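Local coordinates for protein threonine phosphate decarboxylase-like enzyme (PDB 6OUX) that catalyses the pyridoxal phosphate-dependent decarboxylation of L-serine O-phosphate to ethanolamine O-phosphate, the linker precursor in norcobamide biosynthesis, at residues L283-F286 and D290-K293. Sequence-based numbering, arbitrary orientation.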
ATOM      1  N   LEU A 283       5.523   7.907   9.783  1.00 19.39           N
ATOM      2  CA  LEU A 283       4.966   9.187   9.391  1.00 22.69           C
ATOM      3  C   LEU A 283       4.941  10.175  10.572  1.00 21.66           C
ATOM      4  O   LEU A 283       5.327  11.378  10.415  1.00 17.87           O
ATOM      5  CB  LEU A 283       3.559   9.033   8.837  1.00 26.24           C
ATOM      6  CG  LEU A 283       3.147  10.240   8.025  1.00 30.60           C
ATOM      7  CD1 LEU A 283       3.666  10.020   6.613  1.00 32.83           C
ATOM      8  CD2 LEU A 283       1.634  10.447   8.024  1.00 35.36           C
ATOM      9  N   ARG A 284       4.502   9.667  11.727  1.00 19.40           N
ATOM     10  CA  ARG A 284       4.411  10.492  12.932  1.00 19.97           C
ATOM     11  C   ARG A 284       5.783  10.802  13.501  1.00 20.19           C
ATOM     12  O   ARG A 284       5.983  11.871  14.083  1.00 21.97           O
ATOM     13  CB  ARG A 284       3.585   9.836  13.989  1.00 20.81           C
ATOM     14  CG  ARG A 284       2.119   9.692  13.638  1.00 21.73           C
ATOM     15  CD  ARG A 284       1.380   8.980  14.784  1.00 22.14           C
ATOM     16  NE  ARG A 284      -0.010   8.851  14.428  1.00 23.48           N
ATOM     17  CZ  ARG A 284      -0.930   9.799  14.587  1.00 26.26           C
ATOM     18  NH1 ARG A 284      -0.652  10.956  15.200  1.00 25.10           N
ATOM     19  NH2 ARG A 284      -2.156   9.560  14.158  1.00 27.31           N
ATOM     20  N   LEU A 285       6.728   9.904  13.308  1.00 18.50           N
ATOM     21  CA  LEU A 285       8.091  10.188  13.646  1.00 20.67           C
ATOM     22  C   LEU A 285       8.634  11.356  12.833  1.00 21.80           C
ATOM     23  O   LEU A 285       9.179  12.319  13.370  1.00 20.67           O
ATOM     24  CB  LEU A 285       8.929   8.928  13.413  1.00 20.65           C
ATOM     25  CG  LEU A 285      10.374   9.041  13.852  1.00 21.47           C
ATOM     26  CD1 LEU A 285      10.471   9.123  15.382  1.00 20.50           C
ATOM     27  CD2 LEU A 285      11.068   7.833  13.292  1.00 20.33           C
ATOM     28  N   PHE A 286       8.440  11.271  11.524  1.00 25.18           N
ATOM     29  CA  PHE A 286       9.078  12.162  10.540  1.00 25.23           C
ATOM     30  C   PHE A 286       8.704  13.605  10.719  1.00 26.17           C
ATOM     31  O   PHE A 286       9.419  14.461  10.212  1.00 29.33           O
ATOM     32  CB  PHE A 286       8.718  11.745   9.105  1.00 24.71           C
ATOM     33  CG  PHE A 286       9.273  10.422   8.676  1.00 23.34           C
ATOM     34  CD1 PHE A 286      10.262   9.753   9.390  1.00 25.54           C
ATOM     35  CD2 PHE A 286       8.765   9.809   7.521  1.00 25.22           C
ATOM     36  CE1 PHE A 286      10.727   8.510   8.948  1.00 26.53           C
ATOM     37  CE2 PHE A 286       9.217   8.580   7.091  1.00 23.93           C
ATOM     38  CZ  PHE A 286      10.216   7.947   7.783  1.00 27.74           C
ATOM     39  N   ASP A 290      12.032  16.798  17.608  1.00 23.65           N
ATOM     40  CA  ASP A 290      13.254  16.162  18.110  1.00 23.90           C
ATOM     41  C   ASP A 290      13.890  15.161  17.099  1.00 20.83           C
ATOM     42  O   ASP A 290      15.114  15.087  16.924  1.00 19.92           O
ATOM     43  CB  ASP A 290      12.980  15.461  19.446  1.00 25.42           C
ATOM     44  CG  ASP A 290      11.761  14.481  19.398  1.00 28.16           C
ATOM     45  OD1 ASP A 290      10.647  14.855  18.962  1.00 31.90           O
ATOM     46  OD2 ASP A 290      11.907  13.328  19.837  1.00 31.17           O
ATOM     47  N   PHE A 291      13.046  14.376  16.435  1.00 18.19           N
ATOM     48  CA  PHE A 291      13.514  13.553  15.344  1.00 15.72           C
ATOM     49  C   PHE A 291      14.094  14.425  14.220  1.00 14.22           C
ATOM     50  O   PHE A 291      15.115  14.076  13.653  1.00 13.28           O
ATOM     51  CB  PHE A 291      12.390  12.674  14.787  1.00 16.23           C
ATOM     52  CG  PHE A 291      12.779  11.934  13.518  1.00 15.23           C
ATOM     53  CD1 PHE A 291      13.497  10.782  13.580  1.00 15.20           C
ATOM     54  CD2 PHE A 291      12.508  12.474  12.249  1.00 16.50           C
ATOM     55  CE1 PHE A 291      13.885  10.120  12.412  1.00 14.76           C
ATOM     56  CE2 PHE A 291      12.917  11.860  11.073  1.00 15.50           C
ATOM     57  CZ  PHE A 291      13.626  10.674  11.160  1.00 16.31           C
ATOM     58  N   LEU A 292      13.386  15.482  13.834  1.00 14.62           N
ATOM     59  CA  LEU A 292      13.809  16.314  12.698  1.00 15.83           C
ATOM     60  C   LEU A 292      15.165  16.958  12.913  1.00 14.62           C
ATOM     61  O   LEU A 292      15.918  17.141  11.973  1.00 12.30           O
ATOM     62  CB  LEU A 292      12.739  17.402  12.385  1.00 19.07           C
ATOM     63  CG  LEU A 292      11.609  16.840  11.524  1.00 21.31           C
ATOM     64  CD1 LEU A 292      10.337  17.716  11.519  1.00 27.11           C
ATOM     65  CD2 LEU A 292      12.118  16.519  10.094  1.00 22.58           C
ATOM     66  N   LYS A 293      15.485  17.293  14.190  1.00 14.15           N
ATOM     67  CA  LYS A 293      16.811  17.779  14.493  1.00 16.15           C
ATOM     68  C   LYS A 293      17.904  16.796  14.153  1.00 14.35           C
ATOM     69  O   LYS A 293      18.907  17.161  13.559  1.00 14.44           O
ATOM     70  CB  LYS A 293      16.920  18.186  15.959  1.00 21.71           C
ATOM     71  CG  LYS A 293      18.307  18.726  16.358  1.00 26.72           C
ATOM     72  CD  LYS A 293      18.336  19.346  17.784  1.00 32.17           C
ATOM     73  CE  LYS A 293      17.545  20.664  17.888  1.00 38.49           C
ATOM     74  NZ  LYS A 293      16.040  20.578  17.973  1.00 45.36           N
TER
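With CG opposite its own backbone N (chi1 172°), Phe291 sends its ring back across the short connection between two consecutive helices, where Leu285, its CG likewise anti to the backbone N, brings its branch point over one face of that ring. The connection joins helix 277-286 to the long helix 289-314 in this member of the aminotransferase class I and II family, which has the type I fold of PLP enzymes. The Leu285 contact qualifies as CH-pi: its CG lies 3.9 Å from the ring centroid of Phe291 and only 26° off the ring normal. The approach is displaced toward the rim, since Leu285 CG is closest to Phe291 CD1, at 3.6 Å, while Leu285 CD2 touches CE1 of the same ring. The two side chains cross at about a right angle.

Phe286 runs alongside Phe291 and points the same way. Their planes are inclined by 35° with centroids 5.8 Å apart, an oblique pair in which CD1 of Phe286 meets CE2 of Phe291 at 3.8 Å. The cluster extends beyond the connection: Phe246 stacks on Phe286, Tyr62 is edge-to-face with Phe291, and Leu58 and Val59 of helix 53-68 also touch the Phe291 side chain. An alanine in place of Phe291 would keep CB but is likely to leave a gap beside Leu285 CG and Phe286 CD1, where the ring now packs, and deprive Tyr62 of an edge-to-face partner.

Backbone carbonyls at the end of the first segment also pack against the second helix. Leu285 O approaches Phe291 CD2 to 3.5 Å, a van der Waals contact. One residue further along, the partly exposed Leu292 lies at the margin, its CD2 3.4 Å from Phe286 O.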